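Local coordinates for malonyl CoA-acyl carrier protein transacylase (Burkholderia pseudomallei, PDB 3G87) that probably transfers the malonyl group from malonyl-CoA to holo acyl carrier protein, releasing free CoA, at residues 32-40 with 107-115. Residues are numbered along the deposited sequence; the frame is centred on the assembly and turned at random.
Sequences LTAQADAVL and FETGLKLVA
Phe107 meets Leu32 and Leu111 meets Ala36 where two helices of the acyl transferase domain pack together. The two segments run roughly parallel, crossing at -34°, and their axes come within 10.0 Å of each other. Phe107 holds its CG anti to the backbone N (chi1 171°), which carries the ring across to the Leu32-Ala36 turn. Leu32 lies over one ring face, nearer the margin than the centre. Leu32 CG makes a CH-pi contact 4.2 Å from the Phe107 ring centroid. At the ring edge sits Gln35, with OE1 3.5 Å from Phe107 CD2. The Gln35 amide also stacks on the Glu108 carboxylate, their planes 27° apart. Leu111 also has CG anti to the backbone N, which brings CD2 to Ala36. Leu111 CD2 presses tightly there, 3.4 Å from Ala36 CB, and also meets Leu40 CG. Val39 and Leu111 lie alongside, pointing opposite ways, and Val39 CG1 touches both Leu111 CG and the aliphatic CG of Lys112. Helix 59-81 adjoins the same cluster, with Tyr75 touching Leu32 and Phe107, and Tyr67 touching Leu111. No direct hydrogen bond joins the segments. One water donates to Gln35 O at 2.8 Å and, weakly, to Glu108 OE2 at 3.4 Å.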
ATOM      1  N   LEU A  32     -18.255  -4.608 -13.177  1.00 21.09           N
ATOM      2  CA  LEU A  32     -16.896  -4.674 -12.658  1.00 20.76           C
ATOM      3  C   LEU A  32     -16.797  -5.889 -11.734  1.00 20.55           C
ATOM      4  O   LEU A  32     -15.899  -6.709 -11.895  1.00 21.29           O
ATOM      5  CB  LEU A  32     -16.538  -3.369 -11.926  1.00 20.57           C
ATOM      6  CG  LEU A  32     -15.844  -2.282 -12.756  1.00 22.17           C
ATOM      7  CD1 LEU A  32     -16.346  -2.256 -14.159  1.00 23.12           C
ATOM      8  CD2 LEU A  32     -15.925  -0.888 -12.174  1.00 18.14           C
ATOM      9  N   THR A  33     -17.768  -6.058 -10.825  1.00 19.64           N
ATOM     10  CA  THR A  33     -17.765  -7.218  -9.935  1.00 18.96           C
ATOM     11  C   THR A  33     -17.696  -8.562 -10.660  1.00 19.60           C
ATOM     12  O   THR A  33     -16.869  -9.418 -10.307  1.00 20.50           O
ATOM     13  CB  THR A  33     -18.922  -7.155  -8.972  1.00 18.63           C
ATOM     14  OG1 THR A  33     -18.804  -5.966  -8.196  1.00 17.43           O
ATOM     15  CG2 THR A  33     -18.925  -8.327  -8.024  1.00 19.86           C
ATOM     16  N   ALA A  34     -18.515  -8.752 -11.692  1.00 19.78           N
ATOM     17  CA  ALA A  34     -18.472  -9.992 -12.469  1.00 20.47           C
ATOM     18  C   ALA A  34     -17.142 -10.126 -13.182  1.00 21.13           C
ATOM     19  O   ALA A  34     -16.639 -11.246 -13.307  1.00 21.41           O
ATOM     20  CB  ALA A  34     -19.613 -10.069 -13.482  1.00 20.90           C
ATOM     21  N   GLN A  35     -16.578  -9.005 -13.665  1.00 21.02           N
ATOM     22  CA  GLN A  35     -15.244  -9.060 -14.248  1.00 21.76           C
ATOM     23  C   GLN A  35     -14.217  -9.549 -13.229  1.00 21.54           C
ATOM     24  O   GLN A  35     -13.282 -10.268 -13.580  1.00 21.36           O
ATOM     25  CB  GLN A  35     -14.771  -7.683 -14.773  1.00 22.27           C
ATOM     26  CG  GLN A  35     -15.529  -7.197 -15.960  1.00 24.44           C
ATOM     27  CD  GLN A  35     -15.115  -5.794 -16.372  1.00 28.24           C
ATOM     28  OE1 GLN A  35     -14.281  -5.118 -15.730  1.00 27.73           O
ATOM     29  NE2 GLN A  35     -15.691  -5.349 -17.470  1.00 29.43           N
ATOM     30  N   ALA A  36     -14.370  -9.123 -11.979  1.00 21.08           N
ATOM     31  CA  ALA A  36     -13.394  -9.488 -10.957  1.00 20.83           C
ATOM     32  C   ALA A  36     -13.566 -10.967 -10.591  1.00 21.02           C
ATOM     33  O   ALA A  36     -12.569 -11.670 -10.487  1.00 20.10           O
ATOM     34  CB  ALA A  36     -13.503  -8.567  -9.699  1.00 19.68           C
ATOM     35  N   ASP A  37     -14.812 -11.444 -10.406  1.00 21.87           N
ATOM     36  CA  ASP A  37     -15.000 -12.890 -10.155  1.00 22.78           C
ATOM     37  C   ASP A  37     -14.415 -13.719 -11.291  1.00 22.66           C
ATOM     38  O   ASP A  37     -13.851 -14.781 -11.041  1.00 23.75           O
ATOM     39  CB  ASP A  37     -16.458 -13.307 -10.001  1.00 22.86           C
ATOM     40  CG  ASP A  37     -17.188 -12.539  -8.947  1.00 24.31           C
ATOM     41  OD1 ASP A  37     -16.506 -11.989  -8.043  1.00 21.27           O
ATOM     42  OD2 ASP A  37     -18.455 -12.496  -9.057  1.00 24.36           O
ATOM     43  N   ALA A  38     -14.538 -13.279 -12.539  1.00 22.08           N
ATOM     44  CA  ALA A  38     -14.000 -14.134 -13.612  1.00 21.97           C
ATOM     45  C   ALA A  38     -12.469 -14.174 -13.621  1.00 22.73           C
ATOM     46  O   ALA A  38     -11.869 -15.161 -14.065  1.00 22.86           O
ATOM     47  CB  ALA A  38     -14.583 -13.740 -15.002  1.00 21.83           C
ATOM     48  N   VAL A  39     -11.819 -13.108 -13.133  1.00 22.65           N
ATOM     49  CA  VAL A  39     -10.371 -13.039 -13.175  1.00 22.74           C
ATOM     50  C   VAL A  39      -9.805 -13.927 -12.060  1.00 23.58           C
ATOM     51  O   VAL A  39      -8.797 -14.655 -12.211  1.00 22.63           O
ATOM     52  CB  VAL A  39      -9.890 -11.583 -13.016  1.00 23.55           C
ATOM     53  CG1 VAL A  39      -8.441 -11.561 -12.500  1.00 24.52           C
ATOM     54  CG2 VAL A  39     -10.027 -10.760 -14.369  1.00 20.91           C
ATOM     55  N   LEU A  40     -10.521 -13.884 -10.941  1.00 23.87           N
ATOM     56  CA  LEU A  40     -10.092 -14.442  -9.689  1.00 23.98           C
ATOM     57  C   LEU A  40     -10.553 -15.885  -9.495  1.00 24.56           C
ATOM     58  O   LEU A  40      -9.845 -16.679  -8.844  1.00 24.91           O
ATOM     59  CB  LEU A  40     -10.667 -13.578  -8.574  1.00 24.39           C
ATOM     60  CG  LEU A  40      -9.982 -12.234  -8.342  1.00 23.99           C
ATOM     61  CD1 LEU A  40     -10.854 -11.462  -7.413  1.00 27.66           C
ATOM     62  CD2 LEU A  40      -8.589 -12.334  -7.717  1.00 23.66           C
ATOM     63  N   PHE A 107      -9.211  -1.803 -15.352  1.00 21.42           N
ATOM     64  CA  PHE A 107      -9.598  -2.442 -14.112  1.00 21.28           C
ATOM     65  C   PHE A 107      -9.193  -3.903 -14.047  1.00 22.19           C
ATOM     66  O   PHE A 107      -8.614  -4.317 -13.117  1.00 22.93           O
ATOM     67  CB  PHE A 107     -11.075  -2.247 -13.844  1.00 20.73           C
ATOM     68  CG  PHE A 107     -11.605  -3.045 -12.716  1.00 19.54           C
ATOM     69  CD1 PHE A 107     -11.321  -2.721 -11.424  1.00 16.35           C
ATOM     70  CD2 PHE A 107     -12.401  -4.124 -12.945  1.00 20.37           C
ATOM     71  CE1 PHE A 107     -11.817  -3.449 -10.424  1.00 17.33           C
ATOM     72  CE2 PHE A 107     -12.885  -4.835 -11.930  1.00 19.37           C
ATOM     73  CZ  PHE A 107     -12.589  -4.500 -10.672  1.00 15.08           C
ATOM     74  N   GLU A 108      -9.482  -4.652 -15.077  1.00 22.09           N
ATOM     75  CA  GLU A 108      -9.136  -6.041 -15.151  1.00 23.61           C
ATOM     76  C   GLU A 108      -7.652  -6.285 -15.166  1.00 22.80           C
ATOM     77  O   GLU A 108      -7.189  -7.217 -14.610  1.00 22.99           O
ATOM     78  CB  GLU A 108      -9.741  -6.692 -16.391  1.00 24.11           C
ATOM     79  CG  GLU A 108     -11.161  -7.020 -16.312  1.00 29.19           C
ATOM     80  CD  GLU A 108     -11.823  -7.130 -17.690  1.00 34.73           C
ATOM     81  OE1 GLU A 108     -11.401  -6.451 -18.612  1.00 34.95           O
ATOM     82  OE2 GLU A 108     -12.753  -7.902 -17.844  1.00 37.09           O
ATOM     83  N   THR A 109      -6.916  -5.423 -15.818  1.00 21.93           N
ATOM     84  CA  THR A 109      -5.520  -5.640 -15.965  1.00 20.68           C
ATOM     85  C   THR A 109      -4.827  -5.421 -14.631  1.00 20.25           C
ATOM     86  O   THR A 109      -3.952  -6.134 -14.310  1.00 20.57           O
ATOM     87  CB  THR A 109      -4.920  -4.781 -17.078  1.00 21.07           C
ATOM     88  OG1 THR A 109      -5.489  -5.124 -18.312  1.00 19.80           O
ATOM     89  CG2 THR A 109      -3.481  -5.002 -17.193  1.00 22.86           C
ATOM     90  N   GLY A 110      -5.260  -4.453 -13.856  1.00 18.94           N
ATOM     91  CA  GLY A 110      -4.699  -4.209 -12.529  1.00 18.01           C
ATOM     92  C   GLY A 110      -4.992  -5.376 -11.607  1.00 18.93           C
ATOM     93  O   GLY A 110      -4.103  -5.827 -10.858  1.00 19.91           O
ATOM     94  N   LEU A 111      -6.210  -5.919 -11.698  1.00 18.32           N
ATOM     95  CA  LEU A 111      -6.602  -7.003 -10.852  1.00 18.20           C
ATOM     96  C   LEU A 111      -5.743  -8.208 -11.221  1.00 19.83           C
ATOM     97  O   LEU A 111      -5.198  -8.885 -10.342  1.00 19.76           O
ATOM     98  CB  LEU A 111      -8.109  -7.281 -10.936  1.00 18.03           C
ATOM     99  CG  LEU A 111      -8.666  -8.455 -10.098  1.00 19.48           C
ATOM    100  CD1 LEU A 111      -8.433  -8.251  -8.564  1.00 14.40           C
ATOM    101  CD2 LEU A 111     -10.124  -8.655 -10.375  1.00 17.00           C
ATOM    102  N   LYS A 112      -5.546  -8.439 -12.519  1.00 20.45           N
ATOM    103  CA  LYS A 112      -4.619  -9.479 -12.920  1.00 20.75           C
ATOM    104  C   LYS A 112      -3.203  -9.285 -12.369  1.00 20.39           C
ATOM    105  O   LYS A 112      -2.573 -10.263 -11.897  1.00 20.87           O
ATOM    106  CB  LYS A 112      -4.570  -9.595 -14.442  1.00 22.00           C
ATOM    107  CG  LYS A 112      -5.735 -10.339 -15.049  1.00 22.92           C
ATOM    108  CD  LYS A 112      -5.832  -9.887 -16.478  1.00 26.96           C
ATOM    109  CE  LYS A 112      -6.378 -10.966 -17.363  1.00 32.35           C
ATOM    110  NZ  LYS A 112      -7.173 -10.398 -18.510  1.00 34.54           N
ATOM    111  N   LEU A 113      -2.686  -8.056 -12.406  1.00 18.41           N
ATOM    112  CA  LEU A 113      -1.375  -7.845 -11.813  1.00 17.44           C
ATOM    113  C   LEU A 113      -1.361  -8.141 -10.304  1.00 17.30           C
ATOM    114  O   LEU A 113      -0.384  -8.721  -9.813  1.00 17.66           O
ATOM    115  CB  LEU A 113      -0.846  -6.446 -12.085  1.00 17.03           C
ATOM    116  CG  LEU A 113      -0.650  -5.975 -13.535  1.00 19.51           C
ATOM    117  CD1 LEU A 113      -0.353  -4.467 -13.470  1.00 23.70           C
ATOM    118  CD2 LEU A 113       0.479  -6.728 -14.365  1.00 16.79           C
ATOM    119  N   VAL A 114      -2.426  -7.756  -9.616  1.00 16.27           N
ATOM    120  CA  VAL A 114      -2.579  -7.893  -8.184  1.00 16.57           C
ATOM    121  C   VAL A 114      -2.637  -9.342  -7.695  1.00 17.34           C
ATOM    122  O   VAL A 114      -2.005  -9.686  -6.773  1.00 17.25           O
ATOM    123  CB  VAL A 114      -3.746  -7.056  -7.650  1.00 17.31           C
ATOM    124  CG1 VAL A 114      -4.132  -7.464  -6.338  1.00 17.40           C
ATOM    125  CG2 VAL A 114      -3.440  -5.619  -7.643  1.00 15.17           C
ATOM    126  N   ALA A 115      -3.410 -10.156  -8.385  1.00 17.42           N
ATOM    127  CA  ALA A 115      -3.471 -11.562  -8.156  1.00 17.47           C
ATOM    128  C   ALA A 115      -2.123 -12.258  -8.297  1.00 17.14           C
ATOM    129  O   ALA A 115      -1.810 -13.049  -7.518  1.00 18.35           O
ATOM    130  CB  ALA A 115      -4.501 -12.189  -8.983  1.00 16.80           C
TER
HETATM  131  O   HOH W   1     -12.846 -10.952 -16.261  1.00 26.99           O